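Local coordinates for protein transcriptional activator, putative (Pyrococcus furiosus, PDB 1RTW) that is of unknown function but belongs to the TENA/THI-4/PQQC family and folds as an all-helical bundle that assembles into a tetramer, at residues L56-A61 with P67-S72; I73-K78 with I153-S158; E120-L125 with E169-S174; C127-Y132 with Q159-Y164; E134-V139 with I200-A205. One frame throughout, in Å; residues are numbered along the deposited sequence.

Overall arrangement
The five contacts tie together one helical bundle. Interactions 3, 4 and 5 follow one another along helix 118-142. Interactions 1 and 2 share helix 66-89 in the same way and touch through M58 and I73. Interaction 1 meets interaction 3 where F68 and F69 press on F122. Interactions 2 and 4 are the closest pair, with centres about 9 Å apart, and F161 packs against both Y75 and H155. Interaction 5 joins them through Y132, W136, W156 and W202. Interactions 1 and 5 lie on opposite sides of the chain's centre, about 26 Å apart between centres. A phosphate ion, probably from the crystallisation liquor, lies beside E129 of interaction 4 and may mark a pocket.

Interaction 1 of 5, residues L56-A61 with P67-S72; sequences LLMAKA and PFFAES
The ring of F69 lies flat against the backbone at M58. M58 CA sits over one face, 4.0 Å from the centroid of the F69 ring and 13° off its normal, a CH-pi contact. The carbonyl carbon of L57 shares this face, displaced to the rim. L57 CB is 3.7 Å from F69 CE1. A61 CB comes in obliquely, 3.6 Å from F69 CE2. M58 is a selenomethionine here. Its CG stands anti to the backbone N (chi1 174°), and the extended chain runs past F69 in the opposite direction. M58 CG is thus 3.8 Å from F69 CB, and M58 CE is 4.1 Å from A70 CB. The other face of the F69 ring is covered by F68 CE2. One turn on, S72 OG donates to F68 O at 2.8 Å, beside the backbone bond from S72 N. The two helices form a helical hairpin, their segments crossing at 163° with axes 9.8 Å apart. F118 of helix 118-142 touches A61 and F69. I73 of the second subunit packs on M58, and R52 of that subunit bonds to A61 O. No hydrogen bond crosses between the two segments. Buried carbon surface and the F69 face therefore make the contact.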
# COMPACT_ATOMS: atom_id res chain seq x y z
N LEU B 56 9.09 2.67 -0.06
CA LEU B 56 7.80 2.61 0.60
C LEU B 56 7.78 3.60 1.77
O LEU B 56 6.78 4.29 1.98
CB LEU B 56 7.54 1.20 1.08
CG LEU B 56 7.10 0.30 -0.07
CD1 LEU B 56 7.00 -1.12 0.42
CD2 LEU B 56 5.77 0.77 -0.60
N LEU B 57 8.90 3.69 2.49
CA LEU B 57 9.01 4.61 3.61
C LEU B 57 8.97 6.04 3.09
O LEU B 57 8.29 6.89 3.65
CB LEU B 57 10.32 4.38 4.37
CG LEU B 57 10.41 3.11 5.22
CD1 LEU B 57 11.79 3.02 5.86
CD2 LEU B 57 9.32 3.12 6.28
N MSE B 58 9.67 6.28 1.97
CA MSE B 58 9.71 7.61 1.37
C MSE B 58 8.31 8.17 1.10
O MSE B 58 8.01 9.31 1.42
CB MSE B 58 10.54 7.61 0.08
CG MSE B 58 10.49 8.93 -0.67
SE MSE B 58 11.84 9.09 -2.09
CE MSE B 58 11.79 11.01 -2.30
N ALA B 59 7.46 7.33 0.52
CA ALA B 59 6.10 7.73 0.20
C ALA B 59 5.28 8.19 1.41
O ALA B 59 4.37 9.00 1.26
CB ALA B 59 5.41 6.59 -0.50
N LYS B 60 5.60 7.64 2.58
CA LYS B 60 4.91 7.94 3.83
C LYS B 60 5.66 8.96 4.68
O LYS B 60 5.17 9.34 5.74
CB LYS B 60 4.83 6.68 4.69
CG LYS B 60 3.71 5.72 4.41
CD LYS B 60 3.72 4.65 5.51
CE LYS B 60 2.65 3.60 5.30
NZ LYS B 60 2.81 2.48 6.28
N ALA B 61 6.84 9.37 4.24
CA ALA B 61 7.65 10.30 5.03
C ALA B 61 7.22 11.76 5.04
O ALA B 61 6.60 12.25 4.09
CB ALA B 61 9.13 10.20 4.61
N PRO B 67 14.16 14.96 0.82
CA PRO B 67 15.52 15.08 0.27
C PRO B 67 16.44 13.96 0.79
O PRO B 67 17.24 13.40 0.04
CB PRO B 67 15.98 16.45 0.79
CG PRO B 67 14.71 17.22 0.91
CD PRO B 67 13.79 16.19 1.54
N PHE B 68 16.31 13.64 2.07
CA PHE B 68 17.11 12.58 2.69
C PHE B 68 16.85 11.25 2.00
O PHE B 68 17.78 10.53 1.64
CB PHE B 68 16.79 12.49 4.19
CG PHE B 68 17.14 11.16 4.81
CD1 PHE B 68 18.46 10.86 5.14
CD2 PHE B 68 16.16 10.21 5.04
CE1 PHE B 68 18.79 9.62 5.68
CE2 PHE B 68 16.48 8.97 5.58
CZ PHE B 68 17.80 8.68 5.90
N PHE B 69 15.57 10.92 1.82
CA PHE B 69 15.20 9.68 1.18
C PHE B 69 15.64 9.63 -0.27
O PHE B 69 16.05 8.58 -0.75
CB PHE B 69 13.70 9.42 1.30
CG PHE B 69 13.31 8.69 2.56
CD1 PHE B 69 13.54 7.32 2.68
CD2 PHE B 69 12.71 9.36 3.62
CE1 PHE B 69 13.17 6.63 3.84
CE2 PHE B 69 12.34 8.67 4.78
CZ PHE B 69 12.57 7.31 4.89
N ALA B 70 15.57 10.77 -0.96
CA ALA B 70 15.99 10.82 -2.36
C ALA B 70 17.48 10.52 -2.50
O ALA B 70 17.89 9.71 -3.35
CB ALA B 70 15.68 12.16 -2.97
N GLU B 71 18.27 11.13 -1.62
CA GLU B 71 19.72 10.97 -1.58
C GLU B 71 20.14 9.59 -1.11
O GLU B 71 21.06 8.99 -1.67
CB GLU B 71 20.35 12.03 -0.66
CG GLU B 71 20.25 13.46 -1.17
CD GLU B 71 20.22 14.51 -0.06
OE1 GLU B 71 19.70 15.62 -0.32
OE2 GLU B 71 20.69 14.22 1.07
N SER B 72 19.46 9.09 -0.07
CA SER B 72 19.77 7.78 0.49
C SER B 72 19.48 6.66 -0.49
O SER B 72 20.31 5.76 -0.66
CB SER B 72 19.01 7.54 1.79
OG SER B 72 19.37 8.50 2.75

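Interaction 2 of 5, residues I73-K78 with I153-S158; sequences IYYISK and INHWSS
Y75 and H155 meet from two helices: Y75 lies within helix 66-89, and H155 lies near the end of helix 150-157, where S158 leaves helical geometry. Both side chains have CG anti to the backbone N (chi1 174° for Y75), and they run alongside each other, pointing opposite ways. Their rings are oblique, with planes at 53° and centroids 5.8 Å apart. The nearest atoms are Y75 OH and H155 NE2, at 3.7 Å, which is not a hydrogen bond. A water makes the polar link instead. It donates to Y75 O at 2.7 Å and bonds to H155 NE2 at 2.8 Å, while lying over one face of the Y75 ring near its rim. H155 ND1 lies over the W156 ring, 3.5 Å above its plane. F161 meets both H155 and W156 edge-to-face. A phosphate ion lies about 6 Å from the H155 side chain. S158 OG bonds to H155 O at 3.0 Å, tilted 32° from the carbonyl plane. The same oxygen caps F161 N, serving the end of one helix and the start of the next. This is a serine N-cap at the turn between helices 150-157 and 159-176 of the bundle.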
# COMPACT_ATOMS: atom_id res chain seq x y z
N ILE B 73 18.32 6.70 -1.12
CA ILE B 73 17.96 5.67 -2.09
C ILE B 73 18.96 5.66 -3.25
O ILE B 73 19.41 4.59 -3.68
CB ILE B 73 16.54 5.86 -2.62
CG1 ILE B 73 15.55 5.55 -1.49
CG2 ILE B 73 16.28 4.96 -3.83
CD1 ILE B 73 14.09 5.77 -1.89
N TYR B 74 19.35 6.85 -3.70
CA TYR B 74 20.32 6.97 -4.78
C TYR B 74 21.66 6.38 -4.31
O TYR B 74 22.28 5.61 -5.03
CB TYR B 74 20.49 8.44 -5.18
CG TYR B 74 21.45 8.65 -6.33
CD1 TYR B 74 21.21 8.09 -7.58
CD2 TYR B 74 22.62 9.38 -6.15
CE1 TYR B 74 22.12 8.24 -8.63
CE2 TYR B 74 23.54 9.54 -7.19
CZ TYR B 74 23.28 8.97 -8.42
OH TYR B 74 24.19 9.13 -9.45
N TYR B 75 22.07 6.74 -3.10
CA TYR B 75 23.31 6.25 -2.50
C TYR B 75 23.31 4.72 -2.37
O TYR B 75 24.19 4.05 -2.92
CB TYR B 75 23.50 6.92 -1.13
CG TYR B 75 24.67 6.43 -0.30
CD1 TYR B 75 25.98 6.45 -0.80
CD2 TYR B 75 24.47 5.95 0.99
CE1 TYR B 75 27.06 5.99 -0.02
CE2 TYR B 75 25.52 5.49 1.78
CZ TYR B 75 26.81 5.52 1.28
OH TYR B 75 27.84 5.08 2.09
N ILE B 76 22.27 4.17 -1.72
CA ILE B 76 22.14 2.73 -1.53
C ILE B 76 22.02 1.96 -2.87
O ILE B 76 22.47 0.82 -2.96
CB ILE B 76 20.90 2.37 -0.65
CG1 ILE B 76 20.89 3.18 0.66
CG2 ILE B 76 20.87 0.90 -0.32
CD1 ILE B 76 22.18 3.23 1.36
N SER B 77 21.40 2.58 -3.88
CA SER B 77 21.25 1.94 -5.20
C SER B 77 22.61 1.65 -5.84
O SER B 77 22.72 0.78 -6.70
CB SER B 77 20.44 2.82 -6.15
OG SER B 77 21.20 3.95 -6.57
N LYS B 78 23.62 2.41 -5.44
CA LYS B 78 24.97 2.23 -5.96
C LYS B 78 25.51 0.84 -5.60
O LYS B 78 26.31 0.26 -6.35
CB LYS B 78 25.90 3.33 -5.44
CG LYS B 78 26.22 4.41 -6.46
CD LYS B 78 24.99 4.85 -7.25
CE LYS B 78 25.37 5.67 -8.48
NZ LYS B 78 24.22 5.83 -9.43
N ILE B 153 33.96 -4.60 2.36
CA ILE B 153 34.41 -4.26 3.70
C ILE B 153 34.51 -2.75 3.85
O ILE B 153 34.06 -2.19 4.84
CB ILE B 153 35.78 -4.89 4.00
CG1 ILE B 153 35.71 -6.39 3.81
CG2 ILE B 153 36.18 -4.60 5.44
CD1 ILE B 153 37.04 -7.07 3.92
N ASN B 154 35.10 -2.10 2.84
CA ASN B 154 35.27 -0.66 2.84
C ASN B 154 33.96 0.11 2.74
O ASN B 154 33.76 1.07 3.47
CB ASN B 154 36.19 -0.21 1.70
CG ASN B 154 37.66 -0.54 1.95
OD1 ASN B 154 38.09 -0.67 3.11
ND2 ASN B 154 38.43 -0.67 0.88
N HIS B 155 33.08 -0.30 1.83
CA HIS B 155 31.82 0.41 1.67
C HIS B 155 30.97 0.48 2.94
O HIS B 155 30.57 1.57 3.35
CB HIS B 155 30.99 -0.17 0.52
CG HIS B 155 29.63 0.46 0.40
ND1 HIS B 155 28.47 -0.21 0.74
CD2 HIS B 155 29.26 1.73 0.10
CE1 HIS B 155 27.45 0.63 0.66
NE2 HIS B 155 27.90 1.81 0.28
N TRP B 156 30.76 -0.65 3.60
CA TRP B 156 29.94 -0.66 4.80
C TRP B 156 30.60 -0.17 6.09
O TRP B 156 29.92 0.12 7.07
CB TRP B 156 29.28 -2.02 5.00
CG TRP B 156 28.17 -2.25 4.05
CD1 TRP B 156 27.08 -1.43 3.84
CD2 TRP B 156 28.00 -3.35 3.17
NE1 TRP B 156 26.25 -1.97 2.90
CE2 TRP B 156 26.80 -3.16 2.46
CE3 TRP B 156 28.75 -4.51 2.91
CZ2 TRP B 156 26.32 -4.07 1.52
CZ3 TRP B 156 28.28 -5.41 1.98
CH2 TRP B 156 27.08 -5.18 1.29
N SER B 157 31.93 -0.08 6.07
CA SER B 157 32.68 0.39 7.23
C SER B 157 33.21 1.82 7.02
O SER B 157 33.73 2.43 7.94
CB SER B 157 33.86 -0.55 7.52
OG SER B 157 34.84 -0.48 6.50
N SER B 158 33.04 2.34 5.80
CA SER B 158 33.52 3.69 5.47
C SER B 158 32.91 4.80 6.33
O SER B 158 31.84 4.65 6.91
CB SER B 158 33.28 4.00 3.99
OG SER B 158 31.90 4.23 3.72
O HOH W 1 26.34 3.19 -1.60

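Interaction 3 of 5, residues E120-L125 with E169-S174; sequences EGFTAL and EKILNS
F122 and L172 mark the closest backbone approach of two antiparallel helices in this all-helical bundle. The axes of the two segments pass 10.0 Å apart at 149°. The tight part of the contact is the outer end of the F122 ring. With CG anti to the backbone N (chi1 -152°), this ring extends across to the facing helix. I171 crosses it at about a right angle and offers its CG2 branch. I171 CG2 is 3.6 Å from F122 CZ and equally near CE2, approaching obliquely. L172 CB lies farther off, 4.0 Å from F122 CD2, where the two side chains pass alongside. On the inner side other parts of the chain pack on the ring. F68 and F69 press on F122 CE1, and I168 of helix 159-176 touches the ring as well. The outer side is looser: I171 is partly exposed, and K170 beside it is exposed. No hydrogen bond joins the two segments. F2 and L6 of helix 2-8 touch T123. T123 holds its hydroxyl within its own helix, on L119 O, one turn back. L172 CD1 ends against the T123 hydroxyl, 3.5 Å from T123 OG1.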
# COMPACT_ATOMS: atom_id res chain seq x y z
N GLU B 120 7.86 2.60 12.97
CA GLU B 120 8.29 1.21 12.90
C GLU B 120 9.17 1.01 11.66
O GLU B 120 10.22 0.36 11.71
CB GLU B 120 7.08 0.29 12.80
CG GLU B 120 6.20 0.22 14.06
CD GLU B 120 4.97 -0.67 13.85
OE1 GLU B 120 4.03 -0.26 13.13
OE2 GLU B 120 4.96 -1.80 14.40
N GLY B 121 8.73 1.59 10.54
CA GLY B 121 9.47 1.47 9.31
C GLY B 121 10.86 2.08 9.41
O GLY B 121 11.85 1.45 9.06
N PHE B 122 10.92 3.31 9.91
CA PHE B 122 12.19 4.00 10.06
C PHE B 122 13.07 3.28 11.08
O PHE B 122 14.29 3.25 10.94
CB PHE B 122 11.98 5.47 10.43
CG PHE B 122 13.09 6.37 9.96
CD1 PHE B 122 13.12 6.82 8.65
CD2 PHE B 122 14.15 6.70 10.80
CE1 PHE B 122 14.17 7.59 8.18
CE2 PHE B 122 15.21 7.48 10.33
CZ PHE B 122 15.22 7.92 9.02
N THR B 123 12.45 2.69 12.10
CA THR B 123 13.20 1.95 13.11
C THR B 123 13.84 0.74 12.42
O THR B 123 15.01 0.42 12.68
CB THR B 123 12.28 1.49 14.29
OG1 THR B 123 11.84 2.64 15.01
CG2 THR B 123 13.03 0.60 15.26
N ALA B 124 13.10 0.09 11.53
CA ALA B 124 13.63 -1.08 10.81
C ALA B 124 14.81 -0.66 9.93
O ALA B 124 15.81 -1.39 9.82
CB ALA B 124 12.55 -1.73 9.96
N LEU B 125 14.70 0.53 9.32
CA LEU B 125 15.76 1.04 8.47
C LEU B 125 17.04 1.22 9.29
O LEU B 125 18.09 0.71 8.91
CB LEU B 125 15.35 2.38 7.85
CG LEU B 125 16.47 3.06 7.04
CD1 LEU B 125 16.80 2.23 5.80
CD2 LEU B 125 16.02 4.43 6.63
N GLU B 169 20.10 7.81 12.56
CA GLU B 169 20.01 7.79 14.01
C GLU B 169 19.42 9.09 14.56
O GLU B 169 18.47 9.07 15.35
CB GLU B 169 21.41 7.56 14.60
CG GLU B 169 21.46 7.38 16.10
CD GLU B 169 22.87 7.15 16.62
OE1 GLU B 169 23.62 6.34 16.02
OE2 GLU B 169 23.22 7.78 17.64
N LYS B 170 19.96 10.21 14.09
CA LYS B 170 19.52 11.53 14.52
C LYS B 170 18.05 11.76 14.17
O LYS B 170 17.30 12.33 14.98
CB LYS B 170 20.40 12.61 13.89
CG LYS B 170 20.21 14.00 14.47
CD LYS B 170 21.20 14.98 13.87
CE LYS B 170 20.99 16.40 14.39
NZ LYS B 170 19.65 16.94 14.04
N ILE B 171 17.64 11.31 12.98
CA ILE B 171 16.25 11.45 12.54
C ILE B 171 15.33 10.57 13.39
O ILE B 171 14.27 11.03 13.83
CB ILE B 171 16.10 11.08 11.05
CG1 ILE B 171 16.81 12.12 10.20
CG2 ILE B 171 14.63 11.03 10.66
CD1 ILE B 171 16.92 11.74 8.75
N LEU B 172 15.73 9.32 13.60
CA LEU B 172 14.97 8.36 14.41
C LEU B 172 14.75 8.86 15.84
O LEU B 172 13.62 8.92 16.32
CB LEU B 172 15.70 7.02 14.48
CG LEU B 172 15.03 5.94 15.33
CD1 LEU B 172 13.69 5.55 14.70
CD2 LEU B 172 15.94 4.73 15.46
N ASN B 173 15.84 9.18 16.52
CA ASN B 173 15.78 9.66 17.89
C ASN B 173 14.82 10.83 18.05
O ASN B 173 14.08 10.91 19.03
CB ASN B 173 17.17 10.08 18.36
CG ASN B 173 18.01 8.91 18.78
OD1 ASN B 173 17.48 7.88 19.22
ND2 ASN B 173 19.32 9.05 18.68
N SER B 174 14.83 11.71 17.06
CA SER B 174 13.99 12.89 17.03
C SER B 174 12.51 12.59 16.76
O SER B 174 11.63 13.35 17.20
CB SER B 174 14.53 13.84 15.96
OG SER B 174 13.77 15.03 15.91

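Interaction 4 of 5, residues C127-Y132 with Q159-Y164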
# COMPACT_ATOMS: atom_id res chain seq x y z
N CYS B 127 17.98 -0.08 12.18
CA CYS B 127 18.49 -1.38 12.58
C CYS B 127 19.30 -2.06 11.48
O CYS B 127 20.44 -2.46 11.71
CB CYS B 127 17.31 -2.26 13.02
SG CYS B 127 17.77 -3.87 13.66
N GLU B 128 18.72 -2.18 10.29
CA GLU B 128 19.39 -2.81 9.15
C GLU B 128 20.71 -2.13 8.75
O GLU B 128 21.68 -2.80 8.38
CB GLU B 128 18.43 -2.80 7.94
CG GLU B 128 19.13 -2.71 6.57
CD GLU B 128 18.37 -1.85 5.56
OE1 GLU B 128 17.39 -1.18 5.92
OE2 GLU B 128 18.75 -1.84 4.38
N GLU B 129 20.72 -0.80 8.74
CA GLU B 129 21.93 -0.07 8.35
C GLU B 129 22.97 -0.10 9.45
O GLU B 129 24.14 -0.33 9.19
CB GLU B 129 21.60 1.38 7.96
CG GLU B 129 20.51 1.53 6.89
CD GLU B 129 20.88 0.91 5.54
OE1 GLU B 129 21.45 -0.18 5.53
OE2 GLU B 129 20.58 1.50 4.48
N LYS B 130 22.52 0.12 10.68
CA LYS B 130 23.40 0.14 11.84
C LYS B 130 24.02 -1.24 12.06
O LYS B 130 25.20 -1.35 12.42
CB LYS B 130 22.61 0.60 13.07
CG LYS B 130 23.37 0.55 14.37
CD LYS B 130 24.51 1.54 14.41
CE LYS B 130 25.16 1.54 15.78
NZ LYS B 130 26.38 2.37 15.78
N ALA B 131 23.25 -2.29 11.80
CA ALA B 131 23.74 -3.65 11.95
C ALA B 131 24.91 -3.92 11.01
O ALA B 131 25.95 -4.45 11.42
CB ALA B 131 22.64 -4.65 11.69
N TYR B 132 24.76 -3.53 9.74
CA TYR B 132 25.81 -3.76 8.75
C TYR B 132 27.03 -2.88 8.98
O TYR B 132 28.16 -3.30 8.71
CB TYR B 132 25.26 -3.59 7.34
CG TYR B 132 25.18 -4.89 6.59
CD1 TYR B 132 25.49 -4.96 5.23
CD2 TYR B 132 24.84 -6.08 7.25
CE1 TYR B 132 25.46 -6.19 4.55
CE2 TYR B 132 24.81 -7.30 6.57
CZ TYR B 132 25.12 -7.35 5.23
OH TYR B 132 25.08 -8.56 4.56
N GLN B 159 33.62 5.93 6.38
CA GLN B 159 33.18 7.10 7.13
C GLN B 159 31.88 7.61 6.52
O GLN B 159 30.98 8.06 7.22
CB GLN B 159 34.25 8.20 7.08
CG GLN B 159 33.95 9.44 7.92
CD GLN B 159 34.00 9.18 9.42
OE1 GLN B 159 34.30 8.07 9.87
NE2 GLN B 159 33.69 10.21 10.21
N GLU B 160 31.78 7.50 5.20
CA GLU B 160 30.60 7.94 4.46
C GLU B 160 29.36 7.17 4.90
O GLU B 160 28.32 7.77 5.16
CB GLU B 160 30.83 7.76 2.96
CG GLU B 160 29.73 8.34 2.09
CD GLU B 160 30.05 8.25 0.61
OE1 GLU B 160 30.49 7.18 0.15
OE2 GLU B 160 29.84 9.26 -0.09
N PHE B 161 29.47 5.85 4.99
CA PHE B 161 28.35 5.03 5.41
C PHE B 161 28.01 5.32 6.87
O PHE B 161 26.84 5.40 7.23
CB PHE B 161 28.65 3.54 5.24
CG PHE B 161 27.43 2.67 5.30
CD1 PHE B 161 26.62 2.53 4.19
CD2 PHE B 161 27.09 2.00 6.47
CE1 PHE B 161 25.47 1.75 4.23
CE2 PHE B 161 25.95 1.21 6.53
CZ PHE B 161 25.13 1.08 5.41
N GLY B 162 29.04 5.49 7.70
CA GLY B 162 28.83 5.78 9.10
C GLY B 162 28.11 7.10 9.31
O GLY B 162 27.37 7.28 10.28
N GLU B 163 28.32 8.04 8.39
CA GLU B 163 27.68 9.34 8.46
C GLU B 163 26.21 9.17 8.11
O GLU B 163 25.33 9.80 8.70
CB GLU B 163 28.36 10.33 7.52
CG GLU B 163 29.76 10.73 8.00
CD GLU B 163 30.51 11.61 7.02
OE1 GLU B 163 30.44 11.37 5.80
OE2 GLU B 163 31.20 12.54 7.48
N TYR B 164 25.96 8.29 7.15
CA TYR B 164 24.61 7.96 6.70
C TYR B 164 23.86 7.31 7.87
O TYR B 164 22.70 7.64 8.13
CB TYR B 164 24.71 7.03 5.48
CG TYR B 164 23.46 6.24 5.16
CD1 TYR B 164 22.25 6.89 4.90
CD2 TYR B 164 23.49 4.85 5.13
CE1 TYR B 164 21.11 6.16 4.62
CE2 TYR B 164 22.35 4.11 4.85
CZ TYR B 164 21.17 4.77 4.59
OH TYR B 164 20.03 4.05 4.30
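The ring of F161 carries Y164 on one face and meets E129 at its edge. This is a helix-helix contact in the core of the bundle, between helices 118-142 and 159-176. Y164 CD2 sits 3.8 Å above the F161 plane, near the rim. E129 O lies in the F161 plane, 3.6 Å from F161 CE2. The Y164 ring is likewise met at its edge, in plane, by E129 OE2. One bond crosses the contact: Y164 OH donates to E129 OE2 at 2.6 Å. The hydroxyl uses the anti side of the carboxylate and lies 15° out of its plane. The E129 chain bends at CG (chi2 -63°), which turns the carboxylate across both rings. Its plane stands 79° from the Y164 ring and still closer to a right angle with F161. The second carboxylate oxygen, E129 OE1, passes 3.9 Å from F161 CZ. A phosphate ion, probably from the crystallisation liquor, is modelled beside E129 and E128; its very short approach to E129 is doubtful, but it may mark a pocket. Other side chains pack on Y164: M54, S72 and I76 touch it. The hydroxyl edge of Y164 is turned so that its CE2 also comes within 3.2 Å of E129 OE2.

Interaction 5 of 5, residues E134-V139 with I200-A205; sequences EAWKWV and IFWDIA
W202 puts the outer corner of its six-membered ring against W136 and A135. W202 CH2 is 3.8 Å from W136 NE1, which lies near the W202 plane at the ring edge. The same W202 CH2 is 3.8 Å from W136 CZ2. The side chains cross at a slant. The W136 five-membered ring and the W202 six-membered ring have centroids 5.8 Å apart and planes at 56°, an oblique pair. A135 CB comes in obliquely, 3.8 Å from W202 CZ2. Each tryptophan has CG anti to its carbonyl carbon (chi1 -66° for W136, -63° for W202), and both indoles reach between the two backbones. Those stay well apart, with A135 CA and W202 CA 10.5 Å from each other. More aromatic rings surround the pair. Y132 meets W136 edge-to-face and lies at a small angle to W202. The W156 ring meets that of W136 at a shallow angle, and H20 and F22 border W202. L23 of helix 21-28 touches A135 and W202. No hydrogen bond crosses between the two segments, and W136 NE1 meets carbon here. The contact rests on dispersion between buried aromatic surfaces, joining helix 118-142 to the C-terminal part of the chain around W202.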
# COMPACT_ATOMS: atom_id res chain seq x y z
N GLU B 134 28.19 -1.91 11.89
CA GLU B 134 28.94 -2.55 12.97
C GLU B 134 29.67 -3.82 12.54
O GLU B 134 30.86 -3.99 12.84
CB GLU B 134 28.02 -2.85 14.16
CG GLU B 134 27.51 -1.60 14.88
CD GLU B 134 28.63 -0.73 15.42
OE1 GLU B 134 29.63 -1.29 15.92
OE2 GLU B 134 28.51 0.51 15.35
N ALA B 135 28.98 -4.70 11.82
CA ALA B 135 29.55 -5.97 11.36
C ALA B 135 30.77 -5.78 10.47
O ALA B 135 31.81 -6.39 10.70
CB ALA B 135 28.51 -6.79 10.64
N TRP B 136 30.62 -4.93 9.47
CA TRP B 136 31.71 -4.67 8.54
C TRP B 136 32.80 -3.82 9.19
O TRP B 136 33.96 -3.87 8.77
CB TRP B 136 31.17 -4.06 7.25
CG TRP B 136 30.32 -5.06 6.53
CD1 TRP B 136 28.95 -5.14 6.53
CD2 TRP B 136 30.78 -6.19 5.78
NE1 TRP B 136 28.54 -6.25 5.84
CE2 TRP B 136 29.63 -6.91 5.37
CE3 TRP B 136 32.05 -6.67 5.43
CZ2 TRP B 136 29.72 -8.09 4.63
CZ3 TRP B 136 32.13 -7.84 4.69
CH2 TRP B 136 30.98 -8.54 4.29
N LYS B 137 32.45 -3.09 10.24
CA LYS B 137 33.43 -2.28 10.95
C LYS B 137 34.29 -3.27 11.74
O LYS B 137 35.51 -3.14 11.78
CB LYS B 137 32.73 -1.30 11.90
CG LYS B 137 33.58 -0.10 12.29
CD LYS B 137 32.74 1.02 12.89
CE LYS B 137 32.03 0.58 14.17
NZ LYS B 137 31.20 1.68 14.75
N TRP B 138 33.64 -4.29 12.30
CA TRP B 138 34.35 -5.32 13.04
C TRP B 138 35.34 -6.00 12.11
O TRP B 138 36.49 -6.25 12.48
CB TRP B 138 33.38 -6.37 13.59
CG TRP B 138 34.06 -7.38 14.49
CD1 TRP B 138 34.18 -7.32 15.84
CD2 TRP B 138 34.75 -8.57 14.08
NE1 TRP B 138 34.90 -8.39 16.31
CE2 TRP B 138 35.27 -9.17 15.25
CE3 TRP B 138 34.99 -9.18 12.84
CZ2 TRP B 138 36.01 -10.37 15.21
CZ3 TRP B 138 35.73 -10.37 12.81
CH2 TRP B 138 36.23 -10.94 13.99
N VAL B 139 34.88 -6.32 10.91
CA VAL B 139 35.72 -6.97 9.92
C VAL B 139 36.94 -6.12 9.56
O VAL B 139 38.06 -6.63 9.52
CB VAL B 139 34.93 -7.34 8.65
CG1 VAL B 139 35.86 -7.83 7.57
CG2 VAL B 139 33.91 -8.42 8.98
N ILE B 200 20.40 -14.12 11.57
CA ILE B 200 20.11 -15.31 10.80
C ILE B 200 20.63 -15.25 9.37
O ILE B 200 21.05 -16.27 8.81
CB ILE B 200 18.57 -15.55 10.79
CG1 ILE B 200 18.11 -16.00 12.18
CG2 ILE B 200 18.18 -16.59 9.74
CD1 ILE B 200 16.60 -16.03 12.33
N PHE B 201 20.63 -14.06 8.78
CA PHE B 201 21.08 -13.92 7.40
C PHE B 201 22.50 -14.43 7.18
O PHE B 201 22.79 -15.04 6.14
CB PHE B 201 20.97 -12.47 6.95
CG PHE B 201 20.80 -12.31 5.48
CD1 PHE B 201 21.92 -12.25 4.64
CD2 PHE B 201 19.53 -12.21 4.92
CE1 PHE B 201 21.76 -12.09 3.26
CE2 PHE B 201 19.35 -12.05 3.55
CZ PHE B 201 20.47 -11.99 2.71
N TRP B 202 23.39 -14.21 8.15
CA TRP B 202 24.77 -14.65 8.02
C TRP B 202 24.88 -16.16 7.81
O TRP B 202 25.78 -16.62 7.11
CB TRP B 202 25.60 -14.21 9.22
CG TRP B 202 25.71 -12.72 9.39
CD1 TRP B 202 25.12 -11.96 10.36
CD2 TRP B 202 26.43 -11.81 8.55
NE1 TRP B 202 25.42 -10.64 10.17
CE2 TRP B 202 26.22 -10.51 9.07
CE3 TRP B 202 27.22 -11.96 7.40
CZ2 TRP B 202 26.77 -9.37 8.48
CZ3 TRP B 202 27.76 -10.82 6.82
CH2 TRP B 202 27.54 -9.54 7.36
N ASP B 203 23.96 -16.92 8.39
CA ASP B 203 23.97 -18.38 8.25
C ASP B 203 23.72 -18.87 6.82
O ASP B 203 24.15 -19.97 6.46
CB ASP B 203 22.92 -19.03 9.17
CG ASP B 203 23.24 -18.86 10.65
OD1 ASP B 203 22.30 -18.66 11.44
OD2 ASP B 203 24.44 -18.93 11.00
N ILE B 204 23.05 -18.06 6.02
CA ILE B 204 22.73 -18.41 4.64
C ILE B 204 23.95 -18.87 3.84
O ILE B 204 23.85 -19.79 3.04
CB ILE B 204 22.04 -17.23 3.91
CG1 ILE B 204 20.64 -17.01 4.48
CG2 ILE B 204 21.96 -17.49 2.43
CD1 ILE B 204 19.95 -15.75 3.96
N ALA B 205 25.09 -18.24 4.07
CA ALA B 205 26.31 -18.60 3.36
C ALA B 205 26.68 -20.08 3.53
O ALA B 205 27.23 -20.70 2.61
CB ALA B 205 27.45 -17.73 3.83